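Local coordinates for glycosyl hydrolase family 2, TIM barrel domain protein (PDB 6ED2) that is a gut bacterial beta-glucuronidase of glycoside hydrolase family 2 that probably releases glucuronic acid from beta-glucuronides, at residues E362-A367 against K428-V433. Sequence-based numbering, arbitrary orientation.
Sequences EIYQMA and KNHPSV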
ATOM      1  N   GLU A 362     -20.516  27.179  -4.895  1.00 22.40           N
ATOM      2  CA  GLU A 362     -19.389  27.578  -4.050  1.00 23.43           C
ATOM      3  C   GLU A 362     -18.038  27.318  -4.715  1.00 22.77           C
ATOM      4  O   GLU A 362     -17.073  28.052  -4.470  1.00 28.74           O
ATOM      5  CB  GLU A 362     -19.474  26.838  -2.707  1.00 23.79           C
ATOM      6  CG  GLU A 362     -20.610  27.329  -1.815  1.00 19.92           C
ATOM      7  CD  GLU A 362     -21.955  26.694  -2.115  1.00 29.06           C
ATOM      8  OE1 GLU A 362     -22.174  26.122  -3.224  1.00 28.24           O
ATOM      9  OE2 GLU A 362     -22.817  26.773  -1.216  1.00 31.90           O
ATOM     10  N   ILE A 363     -17.940  26.289  -5.559  1.00 26.36           N
ATOM     11  CA  ILE A 363     -16.681  26.030  -6.260  1.00 27.57           C
ATOM     12  C   ILE A 363     -16.380  27.136  -7.281  1.00 27.18           C
ATOM     13  O   ILE A 363     -15.222  27.542  -7.445  1.00 25.97           O
ATOM     14  CB  ILE A 363     -16.730  24.630  -6.902  1.00 29.80           C
ATOM     15  CG1 ILE A 363     -16.741  23.563  -5.798  1.00 25.82           C
ATOM     16  CG2 ILE A 363     -15.560  24.415  -7.874  1.00 24.97           C
ATOM     17  CD1 ILE A 363     -17.148  22.190  -6.267  1.00 30.81           C
ATOM     18  N   TYR A 364     -17.406  27.648  -7.981  1.00 26.66           N
ATOM     19  CA  TYR A 364     -17.182  28.763  -8.904  1.00 26.35           C
ATOM     20  C   TYR A 364     -16.824  30.029  -8.145  1.00 28.07           C
ATOM     21  O   TYR A 364     -15.987  30.826  -8.601  1.00 24.47           O
ATOM     22  CB  TYR A 364     -18.424  29.039  -9.764  1.00 25.46           C
ATOM     23  CG  TYR A 364     -18.957  27.849 -10.534  1.00 25.35           C
ATOM     24  CD1 TYR A 364     -18.728  27.727 -11.908  1.00 20.30           C
ATOM     25  CD2 TYR A 364     -19.693  26.852  -9.891  1.00 20.07           C
ATOM     26  CE1 TYR A 364     -19.220  26.622 -12.628  1.00 22.54           C
ATOM     27  CE2 TYR A 364     -20.179  25.754 -10.589  1.00 26.12           C
ATOM     28  CZ  TYR A 364     -19.950  25.652 -11.972  1.00 24.15           C
ATOM     29  OH  TYR A 364     -20.430  24.566 -12.667  1.00 22.36           O
ATOM     30  N   GLN A 365     -17.479  30.247  -7.003  1.00 25.92           N
ATOM     31  CA  GLN A 365     -17.164  31.419  -6.196  1.00 27.69           C
ATOM     32  C   GLN A 365     -15.696  31.407  -5.784  1.00 26.50           C
ATOM     33  O   GLN A 365     -15.025  32.447  -5.807  1.00 27.97           O
ATOM     34  CB  GLN A 365     -18.084  31.468  -4.977  1.00 28.76           C
ATOM     35  CG  GLN A 365     -19.580  31.583  -5.338  1.00 27.77           C
ATOM     36  CD  GLN A 365     -20.493  31.408  -4.120  1.00 32.30           C
ATOM     37  OE1 GLN A 365     -20.021  31.242  -2.992  1.00 32.84           O
ATOM     38  NE2 GLN A 365     -21.797  31.463  -4.344  1.00 30.36           N
ATOM     39  N   MET A 366     -15.168  30.227  -5.443  1.00 28.33           N
ATOM     40  CA  MET A 366     -13.758  30.148  -5.072  1.00 31.78           C
ATOM     41  C   MET A 366     -12.864  30.350  -6.287  1.00 25.93           C
ATOM     42  O   MET A 366     -11.831  31.022  -6.194  1.00 25.57           O
ATOM     43  CB  MET A 366     -13.447  28.805  -4.390  1.00 30.22           C
ATOM     44  CG  MET A 366     -11.943  28.619  -4.093  1.00 35.59           C
ATOM     45  SD  MET A 366     -11.489  27.752  -2.556  1.00 41.19           S
ATOM     46  CE  MET A 366     -12.229  28.863  -1.355  1.00 38.08           C
ATOM     47  N   ALA A 367     -13.225  29.748  -7.428  1.00 27.43           N
ATOM     48  CA  ALA A 367     -12.499  30.039  -8.668  1.00 26.62           C
ATOM     49  C   ALA A 367     -12.502  31.535  -8.961  1.00 24.41           C
ATOM     50  O   ALA A 367     -11.479  32.094  -9.368  1.00 25.60           O
ATOM     51  CB  ALA A 367     -13.095  29.258  -9.835  1.00 24.10           C
ATOM     52  N   LYS A 428     -23.574  32.554 -15.600  1.00 25.15           N
ATOM     53  CA  LYS A 428     -23.071  33.476 -16.617  1.00 26.12           C
ATOM     54  C   LYS A 428     -22.307  34.657 -16.034  1.00 26.84           C
ATOM     55  O   LYS A 428     -21.501  35.260 -16.750  1.00 28.78           O
ATOM     56  CB  LYS A 428     -24.220  33.992 -17.484  1.00 24.91           C
ATOM     57  CG  LYS A 428     -25.261  34.814 -16.710  1.00 28.35           C
ATOM     58  CD  LYS A 428     -26.621  34.819 -17.406  1.00 31.90           C
ATOM     59  CE  LYS A 428     -27.712  35.419 -16.505  1.00 35.96           C
ATOM     60  NZ  LYS A 428     -29.081  35.165 -17.038  1.00 38.07           N
ATOM     61  N   ASN A 429     -22.496  34.998 -14.755  1.00 24.73           N
ATOM     62  CA  ASN A 429     -21.819  36.182 -14.226  1.00 25.29           C
ATOM     63  C   ASN A 429     -20.531  35.868 -13.474  1.00 28.04           C
ATOM     64  O   ASN A 429     -19.918  36.783 -12.914  1.00 27.35           O
ATOM     65  CB  ASN A 429     -22.765  36.988 -13.334  1.00 25.81           C
ATOM     66  CG  ASN A 429     -23.901  37.610 -14.122  1.00 28.07           C
ATOM     67  OD1 ASN A 429     -23.667  38.319 -15.100  1.00 31.07           O
ATOM     68  ND2 ASN A 429     -25.138  37.300 -13.736  1.00 27.80           N
ATOM     69  N   HIS A 430     -20.095  34.616 -13.460  1.00 27.49           N
ATOM     70  CA  HIS A 430     -18.818  34.287 -12.835  1.00 26.05           C
ATOM     71  C   HIS A 430     -17.689  34.731 -13.753  1.00 28.45           C
ATOM     72  O   HIS A 430     -17.648  34.315 -14.913  1.00 26.37           O
ATOM     73  CB  HIS A 430     -18.711  32.780 -12.590  1.00 24.91           C
ATOM     74  CG  HIS A 430     -19.598  32.278 -11.496  1.00 27.65           C
ATOM     75  ND1 HIS A 430     -19.471  32.695 -10.187  1.00 27.17           N
ATOM     76  CD2 HIS A 430     -20.611  31.379 -11.511  1.00 22.16           C
ATOM     77  CE1 HIS A 430     -20.373  32.077  -9.443  1.00 28.81           C
ATOM     78  NE2 HIS A 430     -21.081  31.278 -10.222  1.00 28.12           N
ATOM     79  N   PRO A 431     -16.752  35.556 -13.287  1.00 30.15           N
ATOM     80  CA  PRO A 431     -15.583  35.833 -14.131  1.00 26.20           C
ATOM     81  C   PRO A 431     -14.808  34.565 -14.459  1.00 30.81           C
ATOM     82  O   PRO A 431     -14.236  34.463 -15.551  1.00 28.66           O
ATOM     83  CB  PRO A 431     -14.757  36.810 -13.284  1.00 25.74           C
ATOM     84  CG  PRO A 431     -15.193  36.546 -11.887  1.00 29.47           C
ATOM     85  CD  PRO A 431     -16.652  36.207 -11.970  1.00 27.05           C
ATOM     86  N   SER A 432     -14.816  33.575 -13.560  1.00 27.57           N
ATOM     87  CA  SER A 432     -14.060  32.345 -13.785  1.00 29.47           C
ATOM     88  C   SER A 432     -14.583  31.546 -14.979  1.00 27.29           C
ATOM     89  O   SER A 432     -13.795  30.867 -15.646  1.00 28.39           O
ATOM     90  CB  SER A 432     -14.070  31.465 -12.522  1.00 26.97           C
ATOM     91  OG  SER A 432     -15.383  31.042 -12.169  1.00 27.91           O
ATOM     92  N   VAL A 433     -15.882  31.619 -15.273  1.00 27.72           N
ATOM     93  CA  VAL A 433     -16.504  30.790 -16.310  1.00 24.47           C
ATOM     94  C   VAL A 433     -16.233  31.408 -17.684  1.00 28.33           C
ATOM     95  O   VAL A 433     -16.726  32.499 -17.994  1.00 28.90           O
ATOM     96  CB  VAL A 433     -18.003  30.630 -16.056  1.00 23.98           C
ATOM     97  CG1 VAL A 433     -18.708  29.953 -17.249  1.00 24.12           C
ATOM     98  CG2 VAL A 433     -18.226  29.832 -14.774  1.00 25.00           C
TER
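Tyr-364 and His-430 both carry CG anti to their own carbonyl carbon (chi1 -54° and -71°), and with these torsions the tyrosine CB comes to lie over one face of the imidazole. This CH-pi contact places CB 3.5 Å from the centroid of the His-430 ring, almost on the ring normal. The phenol itself is slid away: the planes of the two rings are near parallel, yet their centroids stand 5.3 Å apart and they barely overlap, so it is the methylene rather than the phenol that covers the imidazole face. Farther along the phenol, CG2 of Val-433 meets the ring at its edge, near the plane, 3.6 Å from Tyr-364 CD1. One turn down the helix, Ala-367 CB packs against Ser-432 CB at 3.6 Å.

No hydrogen bond crosses between the segments. The polar groups are instead tied together through the next residue of the helix, Asp-368, whose OD2 bonds His-430 ND1 and whose OD1 bonds Ser-432 OG; one carboxylate thus fixes the imidazole and the hydroxyl, and its charge probably polarises the ring. Replacing His-430 by an alanine would probably uncover the Tyr-364 methylene and leave Asp-368 OD2 without its imidazole mate. At the far end of the tyrosine, the hydroxyl is anchored on Asp-376 OD1.

The example illustrates how a TIM barrel seats a helix against a loop of the following beta-alpha unit. Helix 361-370 precedes strand 373-377, which runs parallel to strand 433-440; the loop residues 428-433 lead from helix 409-427 into the latter strand. Ile-374 touches Tyr-364, Ala-367 and Ser-432 alike, while helix 334-347 packs on Ile-363 and Met-366.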